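Local atomic coordinates of 2-hydroxyisobutanoyl-CoA mutase large subunit (Aquincola tertiaricarbonis, PDB entry 4R3U), a protein that isomerises 2-hydroxyisobutyryl-CoA and (S)-3-hydroxybutyryl-CoA as the large, substrate-binding subunit of a cobalamin-dependent mutase, working together with the small subunit HcmB. Residues E72-P77 with F82-Y87; Y320-K325 with E428-I433; A523-L528 with V557-G562. One frame throughout, in Å; residues are numbered along the deposited sequence.

Contact 1. Residues E72-P77 with F82-Y87. With 3HC (3-hydroxybutanoyl-coenzyme A), chain E.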
loop_
_atom_site.group_PDB
_atom_site.type_symbol
_atom_site.label_atom_id
_atom_site.label_comp_id
_atom_site.label_asym_id
_atom_site.label_seq_id
_atom_site.Cartn_x
_atom_site.Cartn_y
_atom_site.Cartn_z
ATOM N N GLU A 72 17.655 -3.875 26.705
ATOM C CA GLU A 72 18.929 -3.456 26.096
ATOM C C GLU A 72 19.040 -3.921 24.639
ATOM O O GLU A 72 19.659 -3.215 23.843
ATOM C CB GLU A 72 20.150 -3.915 26.933
ATOM C CG GLU A 72 20.380 -5.416 27.040
ATOM C CD GLU A 72 21.174 -5.867 28.248
ATOM O OE1 GLU A 72 20.581 -6.498 29.153
ATOM O OE2 GLU A 72 22.401 -5.616 28.277
ATOM N N ASP A 73 18.434 -5.106 24.292
ATOM C CA ASP A 73 18.402 -5.711 22.947
ATOM C C ASP A 73 17.408 -4.989 22.005
ATOM O O ASP A 73 17.388 -5.244 20.789
ATOM C CB ASP A 73 18.110 -7.228 23.029
ATOM C CG ASP A 73 19.350 -8.092 23.177
ATOM O OD1 ASP A 73 20.425 -7.540 23.461
ATOM O OD2 ASP A 73 19.245 -9.316 23.011
ATOM N N ILE A 74 16.562 -4.113 22.587
ATOM C CA ILE A 74 15.634 -3.268 21.855
ATOM C C ILE A 74 16.347 -1.911 21.815
ATOM O O ILE A 74 16.915 -1.546 20.778
ATOM C CB ILE A 74 14.214 -3.265 22.491
ATOM C CG1 ILE A 74 13.611 -4.694 22.418
ATOM C CG2 ILE A 74 13.310 -2.250 21.763
ATOM C CD1 ILE A 74 12.335 -4.941 23.219
ATOM N N GLY A 75 16.442 -1.278 22.983
ATOM C CA GLY A 75 17.194 -0.054 23.209
ATOM C C GLY A 75 16.759 1.195 22.472
ATOM O O GLY A 75 15.602 1.634 22.581
ATOM N N LEU A 76 17.738 1.826 21.777
ATOM C CA LEU A 76 17.568 3.091 21.068
ATOM C C LEU A 76 18.238 3.089 19.668
ATOM O O LEU A 76 19.278 2.434 19.480
ATOM C CB LEU A 76 18.130 4.242 21.937
ATOM C CG LEU A 76 17.413 4.535 23.274
ATOM C CD1 LEU A 76 18.296 5.338 24.216
ATOM C CD2 LEU A 76 16.111 5.263 23.052
ATOM N N PRO A 77 17.658 3.818 18.676
ATOM C CA PRO A 77 18.282 3.853 17.333
ATOM C C PRO A 77 19.634 4.561 17.354
ATOM O O PRO A 77 19.807 5.508 18.123
ATOM C CB PRO A 77 17.260 4.608 16.482
ATOM C CG PRO A 77 16.455 5.420 17.475
ATOM C CD PRO A 77 16.408 4.617 18.723
ATOM N N PHE A 82 21.697 -1.679 17.804
ATOM C CA PHE A 82 21.062 -1.040 16.632
ATOM C C PHE A 82 19.805 -1.709 16.079
ATOM O O PHE A 82 19.446 -1.470 14.934
ATOM C CB PHE A 82 22.074 -0.749 15.488
ATOM C CG PHE A 82 23.388 -0.134 15.913
ATOM C CD1 PHE A 82 23.537 1.245 15.982
ATOM C CD2 PHE A 82 24.480 -0.936 16.223
ATOM C CE1 PHE A 82 24.748 1.808 16.354
ATOM C CE2 PHE A 82 25.679 -0.372 16.633
ATOM C CZ PHE A 82 25.815 0.998 16.676
ATOM N N THR A 83 19.098 -2.491 16.895
ATOM C CA THR A 83 17.831 -3.132 16.501
ATOM C C THR A 83 16.850 -2.091 15.889
ATOM O O THR A 83 16.236 -2.346 14.844
ATOM C CB THR A 83 17.247 -3.791 17.750
ATOM O OG1 THR A 83 18.288 -4.539 18.397
ATOM C CG2 THR A 83 15.975 -4.642 17.473
ATOM N N ARG A 84 16.754 -0.903 16.526
ATOM C CA ARG A 84 15.859 0.203 16.156
ATOM C C ARG A 84 16.336 1.120 15.003
ATOM O O ARG A 84 15.591 1.994 14.573
ATOM C CB ARG A 84 15.496 1.009 17.410
ATOM C CG ARG A 84 15.184 0.092 18.598
ATOM C CD ARG A 84 14.416 0.782 19.681
ATOM N NE ARG A 84 13.067 1.072 19.236
ATOM C CZ ARG A 84 12.292 1.996 19.775
ATOM N NH1 ARG A 84 12.728 2.721 20.797
ATOM N NH2 ARG A 84 11.071 2.210 19.295
ATOM N N GLY A 85 17.540 0.895 14.487
ATOM C CA GLY A 85 18.054 1.676 13.377
ATOM C C GLY A 85 19.522 2.009 13.531
ATOM O O GLY A 85 20.012 2.145 14.661
ATOM N N PRO A 86 20.261 2.130 12.400
ATOM C CA PRO A 86 21.707 2.433 12.499
ATOM C C PRO A 86 22.036 3.892 12.876
ATOM O O PRO A 86 23.155 4.169 13.325
ATOM C CB PRO A 86 22.228 2.079 11.103
ATOM C CG PRO A 86 21.074 2.374 10.199
ATOM C CD PRO A 86 19.832 1.986 10.990
ATOM N N TYR A 87 21.072 4.821 12.682
ATOM C CA TYR A 87 21.235 6.244 12.978
ATOM C C TYR A 87 20.269 6.694 14.094
ATOM O O TYR A 87 19.162 6.164 14.196
ATOM C CB TYR A 87 21.069 7.107 11.699
ATOM C CG TYR A 87 21.776 6.597 10.457
ATOM C CD1 TYR A 87 23.118 6.225 10.494
ATOM C CD2 TYR A 87 21.121 6.551 9.228
ATOM C CE1 TYR A 87 23.764 5.733 9.357
ATOM C CE2 TYR A 87 21.771 6.106 8.073
ATOM C CZ TYR A 87 23.094 5.702 8.142
ATOM O OH TYR A 87 23.731 5.266 7.010
HETATM N N1A 3HC E . 21.436 11.829 9.991
HETATM C C2A 3HC E . 22.760 12.355 9.586
HETATM N N3A 3HC E . 23.274 11.696 8.378
HETATM C C4A 3HC E . 22.568 10.731 7.740
HETATM C C5A 3HC E . 21.366 10.310 8.187
HETATM C C6A 3HC E . 20.829 10.843 9.307
HETATM N N6A 3HC E . 19.641 10.385 9.702
HETATM N N7A 3HC E . 20.934 9.372 7.340
HETATM C C8A 3HC E . 21.846 9.222 6.384
HETATM N N9A 3HC E . 22.865 10.034 6.646
HETATM C C1B 3HC E . 24.131 10.238 5.878
HETATM C C2B 3HC E . 25.008 9.002 5.862
HETATM O O2B 3HC E . 25.867 8.948 7.005
HETATM C C3B 3HC E . 25.786 9.183 4.569
HETATM O O3B 3HC E . 26.901 10.089 4.760
HETATM P P3B 3HC E . 28.382 9.807 4.182
HETATM O O7A 3HC E . 28.164 9.742 2.722
HETATM O O8A 3HC E . 29.119 11.009 4.644
HETATM O O9A 3HC E . 28.750 8.538 4.849
HETATM C C4B 3HC E . 24.781 9.859 3.643
HETATM O O4B 3HC E . 23.797 10.515 4.499
HETATM C C5B 3HC E . 24.130 8.840 2.691
HETATM O O5B 3HC E . 23.199 8.007 3.418
HETATM P P1A 3HC E . 23.366 6.396 3.585
HETATM O O1A 3HC E . 24.790 5.977 3.475
HETATM O O2A 3HC E . 22.606 5.977 4.776
HETATM O O3A 3HC E . 22.478 5.967 2.273
HETATM P P2A 3HC E . 23.024 5.566 0.795
HETATM O O4A 3HC E . 21.854 5.317 -0.060
HETATM O O5A 3HC E . 24.061 6.516 0.324
HETATM O O6A 3HC E . 23.752 4.201 1.120
HETATM C CBP 3HC E . 24.071 1.803 1.275
HETATM C CCP 3HC E . 23.086 2.976 1.474
HETATM C CDP 3HC E . 25.171 1.972 2.332
HETATM C CEP 3HC E . 23.350 0.480 1.555
HETATM C CAP 3HC E . 24.700 1.826 -0.159
HETATM O OAP 3HC E . 25.730 0.835 -0.372
HETATM C C9P 3HC E . 23.708 1.904 -1.354
HETATM O O9P 3HC E . 23.301 2.988 -1.777
HETATM N N8P 3HC E . 23.404 0.739 -1.949
HETATM C C7P 3HC E . 22.534 0.694 -3.130
HETATM C C6P 3HC E . 22.561 -0.695 -3.751
HETATM C C5P 3HC E . 21.587 -0.825 -4.927
HETATM O O5P 3HC E . 20.803 0.074 -5.245
HETATM N N4P 3HC E . 21.685 -2.000 -5.559
HETATM C C3P 3HC E . 20.841 -2.347 -6.693
HETATM C C2P 3HC E . 20.773 -3.849 -6.766
HETATM S S1P 3HC E . 19.662 -4.409 -8.092
HETATM C C1 3HC E . 19.912 -6.178 -7.865
HETATM O O1 3HC E . 21.008 -6.690 -7.643
HETATM C C2 3HC E . 18.648 -7.056 -7.866
HETATM C C3 3HC E . 18.123 -7.320 -9.279
HETATM O O3 3HC E . 17.858 -6.079 -9.924
HETATM C C4 3HC E . 19.120 -8.152 -10.101
HETATM O O HOH W 1 18.581 -0.373 18.877
#
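The loop that leads into strand 97-102, the first strand of the substrate-binding TIM barrel, carries the CoA-binding residue Y87, and just before it this loop winds round so that D73, I74, G75 and P77 meet T83 and R84, the two segments running in nearly the same direction. F82 to G85 forms a type I beta turn, closed by G85 N to F82 O at 3.1 Å.

The direct hydrogen bond across the contact goes from T83 OG1 to D73 O, 2.7 Å long. The hydroxyl lies beside its own backbone N (chi1 -48°) and comes at the carbonyl from a position tilted 35° from the carbonyl plane; R318 binds the same oxygen. A water bridges the next step: it sits 2.8 Å from I74 O, lies close to L76 O as well, and accepts a hydrogen bond from R84 N.

R84 lays its aliphatic part over the backbone of 74-75. CG is 3.2 Å from I74 O, and I74 CG2 lies 3.8 Å from R84 CD. The bend at chi3 (69°) turns the guanidinium so that G75 O lies at its edge, near its plane. Its polar partners lie outside the two segments: NE makes a salt bridge with D414, and NH1 bonds to Y61 O of a second copy of this subunit. The contact therefore reaches the interface between the two large subunits.

The P77 ring and the R84 side chain run alongside one another, P77 CD 3.9 Å from R84 CB. P77 CB also abuts the backbone of the CoA-binding residue, 3.4 Å from Y87 O. At the far end of that tyrosine, one face of whose ring has P86 CG over its centre, Y87 OH stands 2.6 Å from the phosphate oxygen O2A of 3-hydroxybutanoyl-CoA.

Contact 2. Residues Y320-K325 with E428-I433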
loop_
_atom_site.group_PDB
_atom_site.type_symbol
_atom_site.label_atom_id
_atom_site.label_comp_id
_atom_site.label_asym_id
_atom_site.label_seq_id
_atom_site.Cartn_x
_atom_site.Cartn_y
_atom_site.Cartn_z
ATOM N N TYR A 320 24.175 -8.700 13.409
ATOM C CA TYR A 320 25.334 -8.038 12.842
ATOM C C TYR A 320 26.133 -7.303 13.909
ATOM O O TYR A 320 27.352 -7.468 13.947
ATOM C CB TYR A 320 24.914 -7.063 11.732
ATOM C CG TYR A 320 26.075 -6.266 11.170
ATOM C CD1 TYR A 320 27.015 -6.862 10.332
ATOM C CD2 TYR A 320 26.237 -4.918 11.483
ATOM C CE1 TYR A 320 28.080 -6.132 9.801
ATOM C CE2 TYR A 320 27.293 -4.180 10.960
ATOM C CZ TYR A 320 28.214 -4.794 10.122
ATOM O OH TYR A 320 29.258 -4.075 9.609
ATOM N N ALA A 321 25.452 -6.494 14.770
ATOM C CA ALA A 321 26.112 -5.763 15.860
ATOM C C ALA A 321 26.874 -6.724 16.776
ATOM O O ALA A 321 28.073 -6.508 17.023
ATOM C CB ALA A 321 25.100 -4.982 16.662
ATOM N N LYS A 322 26.183 -7.816 17.220
ATOM C CA LYS A 322 26.727 -8.827 18.120
ATOM C C LYS A 322 27.945 -9.538 17.544
ATOM O O LYS A 322 28.911 -9.742 18.269
ATOM C CB LYS A 322 25.633 -9.806 18.578
ATOM C CG LYS A 322 24.655 -9.166 19.549
ATOM C CD LYS A 322 23.463 -10.043 19.907
ATOM C CE LYS A 322 22.699 -9.409 21.052
ATOM N NZ LYS A 322 21.649 -10.309 21.599
ATOM N N ILE A 323 27.907 -9.872 16.236
ATOM C CA ILE A 323 28.986 -10.571 15.510
ATOM C C ILE A 323 30.230 -9.690 15.451
ATOM O O ILE A 323 31.314 -10.136 15.818
ATOM C CB ILE A 323 28.511 -11.019 14.093
ATOM C CG1 ILE A 323 27.443 -12.141 14.173
ATOM C CG2 ILE A 323 29.675 -11.443 13.206
ATOM C CD1 ILE A 323 26.598 -12.313 12.804
ATOM N N MET A 324 30.064 -8.439 14.992
ATOM C CA MET A 324 31.132 -7.449 14.856
ATOM C C MET A 324 31.815 -7.125 16.188
ATOM O O MET A 324 33.050 -7.162 16.263
ATOM C CB MET A 324 30.612 -6.189 14.132
ATOM C CG MET A 324 30.114 -6.466 12.706
ATOM S SD MET A 324 31.192 -7.498 11.641
ATOM C CE MET A 324 32.354 -6.339 11.169
ATOM N N LYS A 325 31.020 -6.911 17.252
ATOM C CA LYS A 325 31.534 -6.646 18.588
ATOM C C LYS A 325 32.141 -7.879 19.226
ATOM O O LYS A 325 33.312 -7.842 19.606
ATOM C CB LYS A 325 30.445 -6.056 19.515
ATOM C CG LYS A 325 31.016 -5.524 20.837
ATOM C CD LYS A 325 29.981 -5.461 21.953
ATOM C CE LYS A 325 30.338 -4.389 22.933
ATOM N NZ LYS A 325 29.151 -3.943 23.707
ATOM N N GLU A 428 13.102 -14.447 17.746
ATOM C CA GLU A 428 13.018 -15.781 17.146
ATOM C C GLU A 428 13.968 -15.845 15.953
ATOM O O GLU A 428 14.784 -16.768 15.877
ATOM C CB GLU A 428 11.572 -16.129 16.742
ATOM C CG GLU A 428 10.891 -17.078 17.710
ATOM C CD GLU A 428 11.501 -18.475 17.769
ATOM O OE1 GLU A 428 12.249 -18.753 18.736
ATOM O OE2 GLU A 428 11.242 -19.284 16.846
ATOM N N TYR A 429 13.934 -14.818 15.073
ATOM C CA TYR A 429 14.854 -14.715 13.943
ATOM C C TYR A 429 16.331 -14.731 14.383
ATOM O O TYR A 429 17.098 -15.531 13.853
ATOM C CB TYR A 429 14.533 -13.493 13.053
ATOM C CG TYR A 429 13.694 -13.893 11.870
ATOM C CD1 TYR A 429 14.290 -14.328 10.680
ATOM C CD2 TYR A 429 12.307 -13.991 11.978
ATOM C CE1 TYR A 429 13.520 -14.797 9.617
ATOM C CE2 TYR A 429 11.530 -14.442 10.918
ATOM C CZ TYR A 429 12.139 -14.837 9.739
ATOM O OH TYR A 429 11.369 -15.335 8.721
ATOM N N GLU A 430 16.694 -13.912 15.398
ATOM C CA GLU A 430 18.034 -13.802 15.984
ATOM C C GLU A 430 18.605 -15.183 16.370
ATOM O O GLU A 430 19.647 -15.588 15.861
ATOM C CB GLU A 430 17.987 -12.869 17.203
ATOM C CG GLU A 430 19.362 -12.583 17.777
ATOM C CD GLU A 430 19.409 -12.081 19.202
ATOM O OE1 GLU A 430 20.529 -11.828 19.698
ATOM O OE2 GLU A 430 18.338 -12.001 19.846
ATOM N N LYS A 431 17.878 -15.911 17.233
ATOM C CA LYS A 431 18.235 -17.240 17.707
ATOM C C LYS A 431 18.366 -18.242 16.550
ATOM O O LYS A 431 19.367 -18.959 16.483
ATOM C CB LYS A 431 17.247 -17.718 18.784
ATOM C CG LYS A 431 17.328 -16.887 20.067
ATOM C CD LYS A 431 16.175 -17.156 21.028
ATOM C CE LYS A 431 16.286 -16.367 22.318
ATOM N NZ LYS A 431 15.052 -16.466 23.154
ATOM N N LYS A 432 17.387 -18.256 15.623
ATOM C CA LYS A 432 17.385 -19.156 14.459
ATOM C C LYS A 432 18.523 -18.844 13.515
ATOM O O LYS A 432 19.125 -19.778 12.978
ATOM C CB LYS A 432 16.027 -19.177 13.741
ATOM C CG LYS A 432 14.884 -19.846 14.516
ATOM C CD LYS A 432 14.923 -21.369 14.507
ATOM C CE LYS A 432 14.111 -21.925 15.657
ATOM N NZ LYS A 432 14.442 -23.350 15.944
ATOM N N ILE A 433 18.876 -17.541 13.370
ATOM C CA ILE A 433 20.021 -17.079 12.561
ATOM C C ILE A 433 21.329 -17.587 13.186
ATOM O O ILE A 433 22.143 -18.174 12.476
ATOM C CB ILE A 433 20.042 -15.531 12.386
ATOM C CG1 ILE A 433 19.015 -15.050 11.324
ATOM C CG2 ILE A 433 21.464 -14.986 12.088
ATOM C CD1 ILE A 433 18.466 -13.575 11.592
#
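K322 sets CG beside its own backbone N (chi1 -71°) and then runs straight out through CD and CE, while E430 places CG anti to its backbone N (chi1 -174°) and is likewise extended. Two stretched side chains thus span the gap between helices 306-327 and 420-442, crossing at about a right angle where they meet.

The meeting is a salt bridge, with K322 NZ donating to E430 OE1 at 2.7 Å. The ammonium comes to the syn side of that oxygen, 18° out of the carboxylate plane. The lysine methylenes follow it in: CD is 3.4 Å from E430 OE1, so the oxygen rests against the aliphatic chain as well as the charged end. Little other surface is buried between these two segments, and the ion pair essentially is their contact.

Each group has a second partner of opposite charge. For K322 NZ it is the acid D73; E430 OE2 makes a salt bridge with R318 NH1, a residue one turn earlier on the helix that carries K322. Both carboxylate oxygens of the buried E430 are therefore met by cations from helix 306-327, which fixes the rotation of the group and would be expected to keep it ionised.

Aromatic and aliphatic groups flank the bridge: F434 touches the K322 side chain and I323, and C319 lies against E430 and I433. Inward, Y320 meets F298 of barrel strand 298-302 edge-to-face and rests on L275 of helix 264-283. Helix 306-327, which joins strands 298-302 and 340-344 in the barrel, is thus held between the sheet and helix 420-442, which comes later in the chain than the last barrel strand, after helix 390-405.

Contact 3. Residues A523-L528 with V557-G562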
loop_
_atom_site.group_PDB
_atom_site.type_symbol
_atom_site.label_atom_id
_atom_site.label_comp_id
_atom_site.label_asym_id
_atom_site.label_seq_id
_atom_site.Cartn_x
_atom_site.Cartn_y
_atom_site.Cartn_z
ATOM N N ALA A 523 51.545 -4.673 -22.261
ATOM C CA ALA A 523 52.581 -4.716 -21.219
ATOM C C ALA A 523 51.945 -4.617 -19.820
ATOM O O ALA A 523 52.332 -5.358 -18.912
ATOM C CB ALA A 523 53.565 -3.579 -21.422
ATOM N N MET A 524 50.937 -3.723 -19.666
ATOM C CA MET A 524 50.216 -3.509 -18.422
ATOM C C MET A 524 49.383 -4.752 -18.063
ATOM O O MET A 524 49.187 -5.017 -16.877
ATOM C CB MET A 524 49.309 -2.284 -18.539
ATOM C CG MET A 524 49.985 -0.964 -18.265
ATOM S SD MET A 524 48.790 0.408 -18.369
ATOM C CE MET A 524 49.778 1.729 -17.725
ATOM N N LEU A 525 48.896 -5.509 -19.078
ATOM C CA LEU A 525 48.157 -6.751 -18.858
ATOM C C LEU A 525 49.113 -7.825 -18.311
ATOM O O LEU A 525 48.742 -8.586 -17.418
ATOM C CB LEU A 525 47.465 -7.238 -20.158
ATOM C CG LEU A 525 46.196 -6.481 -20.582
ATOM C CD1 LEU A 525 45.742 -6.916 -21.940
ATOM C CD2 LEU A 525 45.060 -6.617 -19.552
ATOM N N ASP A 526 50.360 -7.848 -18.816
ATOM C CA ASP A 526 51.395 -8.770 -18.357
ATOM C C ASP A 526 51.792 -8.413 -16.920
ATOM O O ASP A 526 52.142 -9.305 -16.143
ATOM C CB ASP A 526 52.630 -8.724 -19.269
ATOM C CG ASP A 526 52.484 -9.281 -20.674
ATOM O OD1 ASP A 526 51.482 -9.981 -20.938
ATOM O OD2 ASP A 526 53.413 -9.068 -21.495
ATOM N N GLN A 527 51.737 -7.110 -16.568
ATOM C CA GLN A 527 52.022 -6.652 -15.212
ATOM C C GLN A 527 50.872 -7.110 -14.305
ATOM O O GLN A 527 51.118 -7.523 -13.178
ATOM C CB GLN A 527 52.154 -5.129 -15.145
ATOM C CG GLN A 527 53.429 -4.534 -15.699
ATOM C CD GLN A 527 53.236 -3.064 -15.984
ATOM O OE1 GLN A 527 53.355 -2.611 -17.126
ATOM N NE2 GLN A 527 52.888 -2.283 -14.964
ATOM N N LEU A 528 49.628 -7.053 -14.795
ATOM C CA LEU A 528 48.450 -7.488 -14.035
ATOM C C LEU A 528 48.506 -8.973 -13.601
ATOM O O LEU A 528 48.175 -9.280 -12.454
ATOM C CB LEU A 528 47.145 -7.145 -14.764
ATOM C CG LEU A 528 45.888 -7.192 -13.917
ATOM C CD1 LEU A 528 45.787 -5.958 -12.994
ATOM C CD2 LEU A 528 44.677 -7.337 -14.803
ATOM N N VAL A 557 39.657 -9.333 -18.157
ATOM C CA VAL A 557 39.015 -10.607 -17.792
ATOM C C VAL A 557 39.703 -11.815 -18.446
ATOM O O VAL A 557 40.030 -12.784 -17.743
ATOM C CB VAL A 557 37.476 -10.580 -18.019
ATOM C CG1 VAL A 557 36.872 -11.984 -18.130
ATOM C CG2 VAL A 557 36.769 -9.759 -16.939
ATOM N N GLU A 558 39.927 -11.754 -19.783
ATOM C CA GLU A 558 40.550 -12.855 -20.539
ATOM C C GLU A 558 41.956 -13.142 -20.127
ATOM O O GLU A 558 42.301 -14.315 -19.968
ATOM C CB GLU A 558 40.441 -12.660 -22.048
ATOM C CG GLU A 558 39.021 -12.798 -22.563
ATOM C CD GLU A 558 38.272 -14.062 -22.181
ATOM O OE1 GLU A 558 38.737 -15.169 -22.541
ATOM O OE2 GLU A 558 37.201 -13.934 -21.539
ATOM N N LYS A 559 42.771 -12.080 -19.921
ATOM C CA LYS A 559 44.162 -12.195 -19.479
ATOM C C LYS A 559 44.252 -12.999 -18.159
ATOM O O LYS A 559 45.085 -13.899 -18.042
ATOM C CB LYS A 559 44.782 -10.792 -19.322
ATOM C CG LYS A 559 46.278 -10.799 -19.121
ATOM C CD LYS A 559 46.998 -11.147 -20.406
ATOM C CE LYS A 559 48.491 -11.223 -20.244
ATOM N NZ LYS A 559 49.155 -11.477 -21.552
ATOM N N LEU A 560 43.355 -12.691 -17.188
ATOM C CA LEU A 560 43.323 -13.345 -15.877
ATOM C C LEU A 560 42.806 -14.787 -15.888
ATOM O O LEU A 560 43.205 -15.567 -15.014
ATOM C CB LEU A 560 42.683 -12.470 -14.784
ATOM C CG LEU A 560 43.346 -11.106 -14.514
ATOM C CD1 LEU A 560 42.638 -10.377 -13.385
ATOM C CD2 LEU A 560 44.841 -11.246 -14.157
ATOM N N LYS A 561 41.981 -15.161 -16.906
ATOM C CA LYS A 561 41.484 -16.533 -17.096
ATOM C C LYS A 561 42.657 -17.507 -17.390
ATOM O O LYS A 561 42.605 -18.666 -16.983
ATOM C CB LYS A 561 40.475 -16.600 -18.243
ATOM C CG LYS A 561 39.058 -16.243 -17.838
ATOM C CD LYS A 561 38.174 -16.205 -19.068
ATOM C CE LYS A 561 36.730 -15.954 -18.728
ATOM N NZ LYS A 561 35.926 -15.674 -19.945
ATOM N N GLY A 562 43.704 -17.004 -18.053
ATOM C CA GLY A 562 44.928 -17.736 -18.374
ATOM C C GLY A 562 45.696 -18.267 -17.173
ATOM O O GLY A 562 46.352 -19.312 -17.278
#
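K559 reaches across to L525 and D526, and L560 meets L528, in a helix-helix packing in the C-terminal helices that follow the TIM barrel in sequence, away from the annotated sites. The axes of the two short segments come within 9.9 Å and cross at -43°, with both helices running in broadly the same direction.

K559 covers the most surface. CG is anti to its backbone N, and a bend at chi2 (73°) swings the rest of the chain across helix 518-532. There the methylenes lie obliquely over L525, K559 CG being 3.9 Å from L525 CB, and CG also lies 3.7 Å from L525 O. Past this leucine the ammonium arrives at D526, where NZ donates to OD1 at 2.8 Å in a salt bridge. The oxygen is met end-on, nearly in line with its C-O bond. D526 starts out pointing away from the other helix, and its chi1 of -69° is what brings OD1 within range of the lysine.

One turn further along helix 518-532 the chemistry is purely apolar. L528 and L560 cross at about a right angle through their methyl groups, with L528 CD2 3.9 Å from L560 CD1. The leucines are buried, whereas the ion pair lies on the more exposed flank.

Further out, L525 touches D555 and L528 touches I556, both on helix 553-564, while T543 of helix 540-549, between helices 518-532 and 553-564 in sequence, touches L528. L560 also packs on W184 of helix 183-196 and on Y224, whose hydroxyl bonds to V557 O. Helix 553-564 also carries an internal salt bridge one turn apart, K561 NZ to E558 OE2 at 2.7 Å.

Contacts 1 and 2 are neighbours, their centres 13 Å apart, and share the helix 306-327 environment: D73 OD2 of contact 1 forms a salt bridge with K322 NZ of contact 2, 3.0 Å away, and F82 packs on A321. Contact 1 is buried and relies on backbone carbonyls, a hydroxyl and a water beside the CoA site and the subunit interface. Contact 2 is only partly buried and rests on charge. Contact 3 stands apart, about 31 Å from contact 1 and 27 Å from contact 2 between nearest atoms; across the chain's centre from contact 1, it combines a buried leucine pair with a lysine-aspartate bridge nearer the surface.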